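Local coordinates for protein nicotinate-nucleotide pyrophosphorylase (Pyrococcus furiosus, PDB 2I14) that probably makes nicotinate mononucleotide from nicotinate and phosphoribosyl pyrophosphate in NAD(+) biosynthesis, and binds zinc ions, at residues A[80-85]-A[358-363]; A[329-334]-A[345-350]. All blocks are in the same frame, centred on the assembly; numbering follows the deposited sequence.

Interaction 1 of 2, residues A[80-85]-A[358-363]; sequences YAMPEG and EPLLKP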
loop_
_atom_site.group_PDB
_atom_site.type_symbol
_atom_site.label_atom_id
_atom_site.label_comp_id
_atom_site.label_asym_id
_atom_site.label_seq_id
_atom_site.Cartn_x
_atom_site.Cartn_y
_atom_site.Cartn_z
ATOM N N TYR A 80 -34.195 21.261 24.843
ATOM C CA TYR A 80 -32.993 21.400 25.664
ATOM C C TYR A 80 -31.808 21.298 24.709
ATOM O O TYR A 80 -31.896 20.645 23.665
ATOM C CB TYR A 80 -32.924 20.293 26.718
ATOM C CG TYR A 80 -34.264 19.954 27.334
ATOM C CD1 TYR A 80 -35.259 19.336 26.572
ATOM C CD2 TYR A 80 -34.531 20.225 28.676
ATOM C CE1 TYR A 80 -36.488 18.989 27.131
ATOM C CE2 TYR A 80 -35.757 19.878 29.249
ATOM C CZ TYR A 80 -36.733 19.257 28.470
ATOM O OH TYR A 80 -37.943 18.872 29.021
ATOM N N ALA A 81 -30.704 21.945 25.046
ATOM C CA ALA A 81 -29.552 21.896 24.162
ATOM C C ALA A 81 -28.239 22.234 24.856
ATOM O O ALA A 81 -28.203 22.548 26.049
ATOM C CB ALA A 81 -29.769 22.839 22.983
ATOM N N MET A 82 -27.160 22.133 24.089
ATOM C CA MET A 82 -25.834 22.465 24.566
ATOM C C MET A 82 -25.617 23.869 24.039
ATOM O O MET A 82 -26.206 24.257 23.039
ATOM C CB MET A 82 -24.773 21.551 23.952
ATOM C CG MET A 82 -24.751 20.103 24.422
ATOM S SD MET A 82 -23.271 19.254 23.748
ATOM C CE MET A 82 -23.490 17.620 24.453
ATOM N N PRO A 83 -24.780 24.660 24.709
ATOM C CA PRO A 83 -24.559 26.019 24.203
ATOM C C PRO A 83 -23.866 25.997 22.842
ATOM O O PRO A 83 -22.894 25.270 22.631
ATOM C CB PRO A 83 -23.707 26.662 25.298
ATOM C CG PRO A 83 -23.014 25.478 25.951
ATOM C CD PRO A 83 -24.107 24.446 26.001
ATOM N N GLU A 84 -24.374 26.789 21.909
ATOM C CA GLU A 84 -23.777 26.820 20.585
ATOM C C GLU A 84 -22.267 27.003 20.723
ATOM O O GLU A 84 -21.802 27.794 21.542
ATOM C CB GLU A 84 -24.403 27.940 19.750
ATOM C CG GLU A 84 -23.998 27.937 18.287
ATOM C CD GLU A 84 -25.044 28.589 17.379
ATOM O OE1 GLU A 84 -24.759 28.806 16.173
ATOM O OE2 GLU A 84 -26.163 28.876 17.866
ATOM N N GLY A 85 -21.508 26.233 19.944
ATOM C CA GLY A 85 -20.064 26.322 19.993
ATOM C C GLY A 85 -19.423 25.260 20.862
ATOM O O GLY A 85 -18.206 25.123 20.877
ATOM N N GLU A 358 -20.076 19.851 35.101
ATOM C CA GLU A 358 -21.321 20.585 34.926
ATOM C C GLU A 358 -22.132 20.073 33.737
ATOM O O GLU A 358 -21.578 19.732 32.697
ATOM C CB GLU A 358 -21.015 22.072 34.733
ATOM C CG GLU A 358 -22.055 23.044 35.309
ATOM C CD GLU A 358 -22.030 23.138 36.846
ATOM O OE1 GLU A 358 -22.785 22.399 37.522
ATOM O OE2 GLU A 358 -21.246 23.956 37.381
ATOM N N PRO A 359 -23.467 20.018 33.886
ATOM C CA PRO A 359 -24.419 19.560 32.867
ATOM C C PRO A 359 -24.348 20.412 31.608
ATOM O O PRO A 359 -24.113 21.618 31.692
ATOM C CB PRO A 359 -25.765 19.713 33.566
ATOM C CG PRO A 359 -25.432 19.490 34.983
ATOM C CD PRO A 359 -24.178 20.310 35.140
ATOM N N LEU A 360 -24.569 19.799 30.448
ATOM C CA LEU A 360 -24.519 20.540 29.196
ATOM C C LEU A 360 -25.894 20.778 28.576
ATOM O O LEU A 360 -26.139 21.840 28.003
ATOM C CB LEU A 360 -23.589 19.836 28.203
ATOM C CG LEU A 360 -22.103 19.825 28.564
ATOM C CD1 LEU A 360 -21.324 18.983 27.582
ATOM C CD2 LEU A 360 -21.588 21.237 28.564
ATOM N N LEU A 361 -26.793 19.805 28.677
ATOM C CA LEU A 361 -28.133 19.988 28.121
ATOM C C LEU A 361 -28.908 20.966 29.005
ATOM O O LEU A 361 -29.230 20.658 30.155
ATOM C CB LEU A 361 -28.900 18.660 28.056
ATOM C CG LEU A 361 -28.639 17.628 26.953
ATOM C CD1 LEU A 361 -28.747 18.300 25.593
ATOM C CD2 LEU A 361 -27.276 16.993 27.134
ATOM N N LYS A 362 -29.205 22.146 28.469
ATOM C CA LYS A 362 -29.934 23.159 29.220
ATOM C C LYS A 362 -31.160 23.584 28.452
ATOM O O LYS A 362 -31.141 23.617 27.227
ATOM C CB LYS A 362 -29.055 24.384 29.461
ATOM C CG LYS A 362 -27.803 24.117 30.285
ATOM C CD LYS A 362 -28.156 23.559 31.659
ATOM C CE LYS A 362 -26.909 23.332 32.506
ATOM N NZ LYS A 362 -26.177 24.605 32.784
ATOM N N PRO A 363 -32.250 23.916 29.164
ATOM C CA PRO A 363 -33.502 24.346 28.528
ATOM C C PRO A 363 -33.343 25.630 27.713
ATOM O O PRO A 363 -32.791 26.618 28.210
ATOM C CB PRO A 363 -34.442 24.540 29.715
ATOM C CG PRO A 363 -33.945 23.543 30.698
ATOM C CD PRO A 363 -32.448 23.721 30.611
#
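Ala-81 and Lys-362 face each other as an antiparallel hydrogen-bonded pair, and Tyr-80 and Pro-363, with CA atoms 4.1 Å apart, form the adjoining non-hydrogen-bonded pair. They join strands 77-81 and 357-365 of the antiparallel sheet, bringing a strand of the quinolinate phosphoribosyltransferase N-terminal family region against one of the nicotinate phosphoribosyltransferase C-terminal region. The ladder is short: past Ala-81 the chain leaves strand conformation, and Leu-360 and Leu-361 form a break within strand 357-365. Both polar groups of Ala-81 are used. Its N donates to Lys-362 O at 2.8 Å, while Lys-362 N returns a nearly straight bond to Ala-81 O, with 170° at the hydrogen. The break turns Leu-360 O toward the other segment, where Met-82 CA lies 3.5 Å away in a CA-H...O contact with an angle of 163°.

Tyr-80 and Pro-363 lie on one face of the sheet, and Ala-81 and Lys-362 on the other. The tyrosine ring meets the proline obliquely, CD2 lying 3.9 Å from Pro-363 CG, while its hydroxyl is hydrogen-bonded to Glu-98. Leu-361 brings CD1 to 4.0 Å from Ala-81 CA, packing a methyl against the backbone. Met-82 is extended beyond CG (chi3 180°), and its chain crosses that of Leu-360 at two levels. Both residues also touch Val-330 of strand 328-333. Nearer the backbone Met-82 CG is 4.0 Å from Leu-360 CB; farther out Met-82 CE is 4.0 Å from Leu-360 CD1.

Interaction 2 of 2, residues A[329-334]-A[345-350]; sequences QVYRCE and KKLERC. With ZN (zinc ion), chain G.
Cys-333 and Cys-350 meet at a zinc site of three cysteines and one histidine, consistent with a structural role, a zinc ribbon-like arrangement in which a strand and a following loop are tied through one metal. By coordination, Cys-333 SG binds the zinc ion at 2.4 Å and Cys-350 SG binds the same zinc ion at 2.6 Å. His-337 and Cys-353 complete the ligand set. The two thiolates arrive by different rotations: SG of Cys-333 sits between the backbone N and the carbonyl carbon (chi1 86°), whereas SG of Cys-350 is anti to its backbone N (chi1 178°). Beside the metal, Cys-333 CB and Cys-350 CB pack 3.9 Å apart.

By apolar packing, Tyr-331 on strand 328-333 takes Leu-347 over one ring face. This is a CH-pi contact: Leu-347 CB lies 3.9 Å from the centroid of the Tyr-331 ring, 18° off its normal and offset toward the rim. The phenol end extends past this leucine, its OH 3.9 Å from Lys-346 CA. An alanine in place of Tyr-331 would probably open a gap beneath Leu-347 and leave the 345-350 loop less firmly seated against the strand.

The leucine branch approaches the ring's inner end, with Leu-347 CD1 3.7 Å from both CB and CD1 of Tyr-331.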
loop_
_atom_site.group_PDB
_atom_site.type_symbol
_atom_site.label_atom_id
_atom_site.label_comp_id
_atom_site.label_asym_id
_atom_site.label_seq_id
_atom_site.Cartn_x
_atom_site.Cartn_y
_atom_site.Cartn_z
ATOM N N GLN A 329 -28.197 13.025 30.077
ATOM C CA GLN A 329 -27.415 14.247 30.206
ATOM C C GLN A 329 -25.942 13.945 29.999
ATOM O O GLN A 329 -25.495 12.824 30.223
ATOM C CB GLN A 329 -27.607 14.865 31.598
ATOM C CG GLN A 329 -28.367 16.193 31.601
ATOM C CD GLN A 329 -27.546 17.336 31.049
ATOM O OE1 GLN A 329 -26.985 17.247 29.963
ATOM N NE2 GLN A 329 -27.480 18.420 31.793
ATOM N N VAL A 330 -25.199 14.958 29.567
ATOM C CA VAL A 330 -23.770 14.838 29.331
ATOM C C VAL A 330 -23.024 15.764 30.280
ATOM O O VAL A 330 -23.209 16.978 30.246
ATOM C CB VAL A 330 -23.399 15.223 27.875
ATOM C CG1 VAL A 330 -24.026 14.259 26.897
ATOM C CG2 VAL A 330 -23.883 16.604 27.567
ATOM N N TYR A 331 -22.184 15.190 31.134
ATOM C CA TYR A 331 -21.412 15.980 32.091
ATOM C C TYR A 331 -19.982 16.184 31.620
ATOM O O TYR A 331 -19.303 15.243 31.231
ATOM C CB TYR A 331 -21.433 15.334 33.486
ATOM C CG TYR A 331 -22.820 15.319 34.092
ATOM C CD1 TYR A 331 -23.756 14.359 33.711
ATOM C CD2 TYR A 331 -23.225 16.312 34.981
ATOM C CE1 TYR A 331 -25.062 14.384 34.193
ATOM C CE2 TYR A 331 -24.533 16.347 35.472
ATOM C CZ TYR A 331 -25.446 15.378 35.073
ATOM O OH TYR A 331 -26.740 15.394 35.552
ATOM N N ARG A 332 -19.540 17.435 31.652
ATOM C CA ARG A 332 -18.211 17.798 31.210
ATOM C C ARG A 332 -17.429 18.396 32.360
ATOM O O ARG A 332 -17.941 19.235 33.092
ATOM C CB ARG A 332 -18.311 18.831 30.096
ATOM C CG ARG A 332 -17.054 18.945 29.291
ATOM C CD ARG A 332 -16.731 20.365 28.882
ATOM N NE ARG A 332 -17.897 21.143 28.485
ATOM C CZ ARG A 332 -17.847 22.178 27.650
ATOM N NH1 ARG A 332 -16.692 22.544 27.112
ATOM N NH2 ARG A 332 -18.944 22.870 27.379
ATOM N N CYS A 333 -16.187 17.969 32.532
ATOM C CA CYS A 333 -15.383 18.531 33.596
ATOM C C CYS A 333 -14.538 19.607 32.934
ATOM O O CYS A 333 -14.559 19.745 31.721
ATOM C CB CYS A 333 -14.486 17.469 34.224
ATOM S SG CYS A 333 -12.947 17.257 33.357
ATOM N N GLU A 334 -13.800 20.371 33.726
ATOM C CA GLU A 334 -12.962 21.431 33.182
ATOM C C GLU A 334 -11.779 20.875 32.407
ATOM O O GLU A 334 -11.031 21.625 31.796
ATOM C CB GLU A 334 -12.429 22.313 34.305
ATOM C CG GLU A 334 -13.493 22.966 35.149
ATOM C CD GLU A 334 -13.068 23.083 36.605
ATOM O OE1 GLU A 334 -11.974 23.636 36.877
ATOM O OE2 GLU A 334 -13.833 22.616 37.479
ATOM N N LYS A 345 -29.843 9.802 37.068
ATOM C CA LYS A 345 -28.691 9.890 37.959
ATOM C C LYS A 345 -28.032 11.250 37.759
ATOM O O LYS A 345 -28.274 11.918 36.754
ATOM C CB LYS A 345 -27.685 8.773 37.648
ATOM C CG LYS A 345 -28.217 7.344 37.852
ATOM C CD LYS A 345 -29.257 6.936 36.797
ATOM C CE LYS A 345 -29.821 5.541 37.064
ATOM N NZ LYS A 345 -30.885 5.161 36.089
ATOM N N LYS A 346 -27.197 11.663 38.705
ATOM C CA LYS A 346 -26.538 12.962 38.599
ATOM C C LYS A 346 -25.086 12.939 39.061
ATOM O O LYS A 346 -24.780 12.516 40.179
ATOM C CB LYS A 346 -27.331 14.008 39.395
ATOM C CG LYS A 346 -28.802 14.096 38.975
ATOM C CD LYS A 346 -29.582 15.132 39.752
ATOM C CE LYS A 346 -31.055 15.044 39.403
ATOM N NZ LYS A 346 -31.301 15.210 37.944
ATOM N N LEU A 347 -24.200 13.400 38.183
ATOM C CA LEU A 347 -22.767 13.447 38.460
ATOM C C LEU A 347 -22.357 14.726 39.165
ATOM O O LEU A 347 -23.052 15.741 39.095
ATOM C CB LEU A 347 -21.975 13.342 37.157
ATOM C CG LEU A 347 -21.615 11.961 36.631
ATOM C CD1 LEU A 347 -21.307 12.052 35.152
ATOM C CD2 LEU A 347 -20.432 11.420 37.408
ATOM N N GLU A 348 -21.216 14.667 39.840
ATOM C CA GLU A 348 -20.676 15.817 40.547
ATOM C C GLU A 348 -19.167 15.692 40.508
ATOM O O GLU A 348 -18.445 16.674 40.370
ATOM C CB GLU A 348 -21.178 15.841 41.990
ATOM C CG GLU A 348 -20.697 17.036 42.813
ATOM C CD GLU A 348 -20.931 18.387 42.134
ATOM O OE1 GLU A 348 -20.768 19.428 42.810
ATOM O OE2 GLU A 348 -21.265 18.417 40.928
ATOM N N ARG A 349 -18.706 14.456 40.621
ATOM C CA ARG A 349 -17.289 14.136 40.580
ATOM C C ARG A 349 -17.008 13.697 39.149
ATOM O O ARG A 349 -17.890 13.154 38.479
ATOM C CB ARG A 349 -16.997 12.967 41.520
ATOM C CG ARG A 349 -17.519 11.624 40.991
ATOM C CD ARG A 349 -17.717 10.611 42.096
ATOM N NE ARG A 349 -18.782 11.009 43.017
ATOM C CZ ARG A 349 -20.048 11.201 42.662
ATOM N NH1 ARG A 349 -20.417 11.031 41.400
ATOM N NH2 ARG A 349 -20.947 11.561 43.571
ATOM N N CYS A 350 -15.793 13.928 38.669
ATOM C CA CYS A 350 -15.462 13.496 37.322
ATOM C C CYS A 350 -14.899 12.088 37.410
ATOM O O CYS A 350 -13.799 11.892 37.917
ATOM C CB CYS A 350 -14.426 14.408 36.690
ATOM S SG CYS A 350 -13.968 13.854 35.041
HETATM ZN ZN ZN G . -11.956 15.332 34.366
#

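In the fold
Both interactions reach the same antiparallel sheet, interaction 2 through strand 328-333 alone: strand 357-365 of interaction 1 is the neighbour of that strand, and interaction 2 is nested along the chain inside the loop closed by interaction 1. Their centres lie 13 Å apart. Glu-358 N to Arg-332 O is a probable hydrogen bond between them. Both are partly buried, but interaction 2 lies farther from the chain centre, about 27 Å against 18 Å between centres. Interaction 1 joins strands far apart in sequence by paired backbone bonds, whereas interaction 2 fastens a nearby loop by zinc coordination and ring packing.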